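Walker-Type ATPase (Pyrococcus abyssi, PDB 2QEN) binds ADP and magnesium, probably as an ATP-binding P-loop protein of unknown cellular role. Local coordinates at residues H71-R74 / E75-I78; R278-S281 / P282-D286. The protein carries 1 engineered substitution. All coordinates share one frame; numbering follows the deposited sequence.

Contact 1 (H71-R74 / E75-I78); sequences HITR and EELI
Thr73 and Glu76 bond to each other reciprocally as a capping box at the N-terminus of helix 74-84. With its hydroxyl set between backbone N and carbonyl carbon (chi1 68°), Thr73 OG1 accepts from Glu76 N at 3.2 Å. The extended Glu76 side chain reaches back across the threonine, and its OE1 takes Thr73 N at 3.2 Å from above the carboxylate plane, 42° out of it, in a nearly straight bond (166°). With an alanine at Glu76 the carboxylate is gone, and the Thr73 amide would probably be left without its mate and the N-cap freer to shift. The first turn follows with Leu77 N to Thr73 O at 3.1 Å and Ile78 N to Arg74 O at 2.9 Å. Packing is tight where Ile78 CG1 comes to 3.2 Å from Arg74 O; Ile72 CG2 and Leu77 CB, also buried, touch loosely at 4.3 Å. Arg74 is exposed: its CG passes Ile78 CD1 at 3.8 Å on the way out, and its guanidinium bonds to Arg109 O. Ile72 and Leu77 pack on Leu65, Leu77 and Ile78 on Leu113, so the apolar side of this turn lies between helices 62-67 and 113-127.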
loop_
_atom_site.group_PDB
_atom_site.type_symbol
_atom_site.label_atom_id
_atom_site.label_comp_id
_atom_site.label_asym_id
_atom_site.label_seq_id
_atom_site.Cartn_x
_atom_site.Cartn_y
_atom_site.Cartn_z
ATOM N N HIS A 71 -3.982 -5.241 17.005
ATOM C CA HIS A 71 -5.387 -4.955 17.292
ATOM C C HIS A 71 -5.582 -3.443 17.301
ATOM O O HIS A 71 -4.649 -2.710 17.638
ATOM C CB HIS A 71 -5.769 -5.550 18.659
ATOM C CG HIS A 71 -7.213 -5.380 19.015
ATOM N ND1 HIS A 71 -7.630 -4.592 20.066
ATOM C CD2 HIS A 71 -8.337 -5.886 18.454
ATOM C CE1 HIS A 71 -8.949 -4.615 20.133
ATOM N NE2 HIS A 71 -9.402 -5.395 19.167
ATOM N N ILE A 72 -6.777 -2.982 16.919
ATOM C CA ILE A 72 -7.126 -1.552 16.947
ATOM C C ILE A 72 -8.455 -1.331 17.672
ATOM O O ILE A 72 -9.465 -1.969 17.352
ATOM C CB ILE A 72 -7.245 -0.926 15.507
ATOM C CG1 ILE A 72 -6.007 -1.237 14.645
ATOM C CG2 ILE A 72 -7.487 0.579 15.593
ATOM C CD1 ILE A 72 -6.264 -1.246 13.139
ATOM N N THR A 73 -8.457 -0.414 18.636
ATOM C CA THR A 73 -9.686 -0.051 19.345
ATOM C C THR A 73 -10.254 1.243 18.775
ATOM O O THR A 73 -9.546 1.979 18.080
ATOM C CB THR A 73 -9.457 0.147 20.860
ATOM O OG1 THR A 73 -8.657 1.315 21.081
ATOM C CG2 THR A 73 -8.780 -1.077 21.481
ATOM N N ARG A 74 -11.531 1.497 19.079
ATOM C CA ARG A 74 -12.219 2.752 18.769
ATOM C C ARG A 74 -11.464 3.980 19.297
ATOM O O ARG A 74 -11.223 4.933 18.557
ATOM C CB ARG A 74 -13.639 2.713 19.347
ATOM C CG ARG A 74 -14.537 3.906 18.981
ATOM C CD ARG A 74 -15.882 3.882 19.742
ATOM N NE ARG A 74 -15.732 3.730 21.195
ATOM C CZ ARG A 74 -15.562 4.735 22.058
ATOM N NH1 ARG A 74 -15.500 5.992 21.633
ATOM N NH2 ARG A 74 -15.445 4.485 23.357
ATOM N N GLU A 75 -11.075 3.946 20.564
ATOM C CA GLU A 75 -10.358 5.060 21.178
ATOM C C GLU A 75 -9.049 5.406 20.458
ATOM O O GLU A 75 -8.749 6.579 20.247
ATOM C CB GLU A 75 -10.104 4.783 22.656
ATOM C CG GLU A 75 -9.339 5.885 23.354
ATOM C CD GLU A 75 -9.317 5.732 24.857
ATOM O OE1 GLU A 75 -10.113 4.923 25.389
ATOM O OE2 GLU A 75 -8.507 6.428 25.509
ATOM N N GLU A 76 -8.283 4.385 20.085
ATOM C CA GLU A 76 -7.012 4.567 19.382
ATOM C C GLU A 76 -7.191 5.156 17.985
ATOM O O GLU A 76 -6.455 6.062 17.588
ATOM C CB GLU A 76 -6.263 3.233 19.298
ATOM C CG GLU A 76 -5.517 2.853 20.576
ATOM C CD GLU A 76 -5.222 1.365 20.683
ATOM O OE1 GLU A 76 -5.584 0.613 19.755
ATOM O OE2 GLU A 76 -4.630 0.944 21.707
ATOM N N LEU A 77 -8.159 4.621 17.242
ATOM C CA LEU A 77 -8.487 5.113 15.921
ATOM C C LEU A 77 -8.901 6.574 16.018
ATOM O O LEU A 77 -8.421 7.411 15.259
ATOM C CB LEU A 77 -9.636 4.295 15.315
ATOM C CG LEU A 77 -9.733 4.082 13.788
ATOM C CD1 LEU A 77 -11.180 3.965 13.350
ATOM C CD2 LEU A 77 -9.018 5.120 12.929
ATOM N N ILE A 78 -9.794 6.880 16.952
ATOM C CA ILE A 78 -10.275 8.259 17.114
ATOM C C ILE A 78 -9.131 9.220 17.504
ATOM O O ILE A 78 -9.012 10.311 16.929
ATOM C CB ILE A 78 -11.525 8.347 18.030
ATOM C CG1 ILE A 78 -12.677 7.568 17.366
ATOM C CG2 ILE A 78 -11.920 9.804 18.265
ATOM C CD1 ILE A 78 -13.965 7.563 18.111
#

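Contact 2 (R278-S281 / P282-D286)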
loop_
_atom_site.group_PDB
_atom_site.type_symbol
_atom_site.label_atom_id
_atom_site.label_comp_id
_atom_site.label_asym_id
_atom_site.label_seq_id
_atom_site.Cartn_x
_atom_site.Cartn_y
_atom_site.Cartn_z
ATOM N N ARG A 278 6.271 -17.007 8.177
ATOM C CA ARG A 278 6.773 -18.286 8.682
ATOM C C ARG A 278 6.078 -18.673 9.985
ATOM O O ARG A 278 5.841 -19.848 10.236
ATOM C CB ARG A 278 8.291 -18.224 8.884
ATOM C CG ARG A 278 8.986 -19.565 9.150
ATOM C CD ARG A 278 9.815 -19.481 10.446
ATOM N NE ARG A 278 10.360 -18.138 10.654
ATOM C CZ ARG A 278 10.604 -17.583 11.840
ATOM N NH1 ARG A 278 10.356 -18.245 12.967
ATOM N NH2 ARG A 278 11.099 -16.353 11.899
ATOM N N ARG A 279 5.742 -17.683 10.807
ATOM C CA ARG A 279 5.005 -17.940 12.049
ATOM C C ARG A 279 3.626 -18.572 11.799
ATOM O O ARG A 279 3.263 -19.554 12.454
ATOM C CB ARG A 279 4.909 -16.676 12.899
ATOM C CG ARG A 279 5.960 -16.617 14.009
ATOM C CD ARG A 279 7.321 -16.172 13.501
ATOM N NE ARG A 279 7.757 -14.916 14.115
ATOM C CZ ARG A 279 8.576 -14.838 15.161
ATOM N NH1 ARG A 279 9.057 -15.943 15.719
ATOM N NH2 ARG A 279 8.918 -13.655 15.656
ATOM N N ARG A 280 2.893 -18.026 10.825
ATOM C CA ARG A 280 1.592 -18.552 10.409
ATOM C C ARG A 280 1.716 -19.985 9.911
ATOM O O ARG A 280 1.052 -20.892 10.418
ATOM C CB ARG A 280 0.972 -17.667 9.325
ATOM C CG ARG A 280 0.527 -16.307 9.810
ATOM C CD ARG A 280 0.066 -15.408 8.661
ATOM N NE ARG A 280 -0.872 -16.082 7.758
ATOM C CZ ARG A 280 -1.809 -15.461 7.037
ATOM N NH1 ARG A 280 -1.949 -14.138 7.117
ATOM N NH2 ARG A 280 -2.618 -16.163 6.246
ATOM N N SER A 281 2.567 -20.182 8.907
ATOM C CA SER A 281 2.915 -21.506 8.441
ATOM C C SER A 281 4.277 -21.460 7.760
ATOM O O SER A 281 4.497 -20.625 6.887
ATOM C CB SER A 281 1.845 -22.030 7.478
ATOM O OG SER A 281 2.247 -23.249 6.885
ATOM N N PRO A 282 5.197 -22.368 8.150
ATOM C CA PRO A 282 6.495 -22.494 7.463
ATOM C C PRO A 282 6.302 -22.783 5.975
ATOM O O PRO A 282 7.135 -22.392 5.145
ATOM C CB PRO A 282 7.142 -23.706 8.149
ATOM C CG PRO A 282 6.453 -23.816 9.475
ATOM C CD PRO A 282 5.060 -23.337 9.257
ATOM N N ARG A 283 5.205 -23.470 5.661
ATOM C CA ARG A 283 4.803 -23.780 4.289
ATOM C C ARG A 283 4.799 -22.584 3.329
ATOM O O ARG A 283 5.265 -22.703 2.199
ATOM C CB ARG A 283 3.431 -24.460 4.295
ATOM C CG ARG A 283 3.441 -25.960 4.024
ATOM C CD ARG A 283 4.748 -26.636 4.396
ATOM N NE ARG A 283 4.665 -27.097 5.761
ATOM C CZ ARG A 283 5.660 -27.092 6.637
ATOM N NH1 ARG A 283 6.870 -26.645 6.319
ATOM N NH2 ARG A 283 5.422 -27.537 7.850
ATOM N N TYR A 284 4.272 -21.444 3.771
ATOM C CA TYR A 284 4.241 -20.220 2.944
ATOM C C TYR A 284 5.600 -19.878 2.354
ATOM O O TYR A 284 5.705 -19.622 1.170
ATOM C CB TYR A 284 3.735 -19.013 3.738
ATOM C CG TYR A 284 2.246 -18.966 3.978
ATOM C CD1 TYR A 284 1.339 -19.103 2.923
ATOM C CD2 TYR A 284 1.742 -18.734 5.259
ATOM C CE1 TYR A 284 -0.037 -19.035 3.144
ATOM C CE2 TYR A 284 0.375 -18.671 5.493
ATOM C CZ TYR A 284 -0.511 -18.826 4.433
ATOM O OH TYR A 284 -1.866 -18.771 4.664
ATOM N N VAL A 285 6.633 -19.875 3.193
ATOM C CA VAL A 285 7.987 -19.524 2.757
ATOM C C VAL A 285 8.611 -20.603 1.864
ATOM O O VAL A 285 9.325 -20.287 0.908
ATOM C CB VAL A 285 8.911 -19.192 3.941
ATOM C CG1 VAL A 285 10.259 -18.700 3.437
ATOM C CG2 VAL A 285 8.268 -18.134 4.814
ATOM N N ASP A 286 8.324 -21.863 2.187
ATOM C CA ASP A 286 8.715 -23.014 1.368
ATOM C C ASP A 286 8.152 -22.899 -0.054
ATOM O O ASP A 286 8.857 -23.166 -1.022
ATOM C CB ASP A 286 8.232 -24.321 2.010
ATOM C CG ASP A 286 9.081 -24.749 3.226
ATOM O OD1 ASP A 286 10.137 -24.144 3.514
ATOM O OD2 ASP A 286 8.679 -25.726 3.897
#
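Between Arg280 and Tyr284 the backbone turns from helix 255-280 into helix 282-292 through Ser281, which leaves helical geometry and serves as N-cap of the second helix. Ser281 OG accepts from Arg283 N in a weak, bent bond of 3.2 Å, and Tyr284 N reaches Ser281 O at 3.2 Å from well above the carbonyl plane. The serine hydroxyl lies anti to the backbone N (chi1 173°), which brings Ser281 OG to 3.1 Å from Arg283 CB as well as to the amide. Across the turn, the Arg280 side chain bends at chi3 and passes obliquely by the ring, Arg280 NE 3.7 Å from Tyr284 CE2, with guanidinium and ring planes 76° apart. Arg280 NH2 gives a hydrogen bond to Tyr284 OH at 3.1 Å, the hydroxyl tilted from the guanidinium plane. Val285 CG2 rests 4.1 Å from Arg278 CB, and Arg283 NH1 and Asp286 OD2 make a salt bridge at 3.2 Å. The turn opens what is probably an MCM-type C-terminal winged helix-turn-helix domain. Tyr284 and Arg283 pack on Leu320 of helix 314-326, from which Arg316 and Asn323 add weak bonds to Ser281 OG and Tyr284 OH, setting the turn between the two helices against this third one.

Overall arrangement
Both contacts are helix N-caps with a hydroxyl residue at the cap, but they hold different elements: contact 1 lies in the archaeal ATPase domain, contact 2 in the probable winged helix-turn-helix domain. Contact 1 is the more buried, with three buried residues and one exposed; contact 2 has two buried and three exposed. Contact 1 leads from a loop into a helix and closes its box with a carboxylate, while its buried side is aliphatic; contact 2 joins two successive helices, its serine cap is weaker, and arginines and a tyrosine dominate. The side chain of Ile72 lies about 9 Å from that of Glu136, which can bind magnesium, though not in this model, whereas contact 2 is far from the nucleotide and magnesium sites.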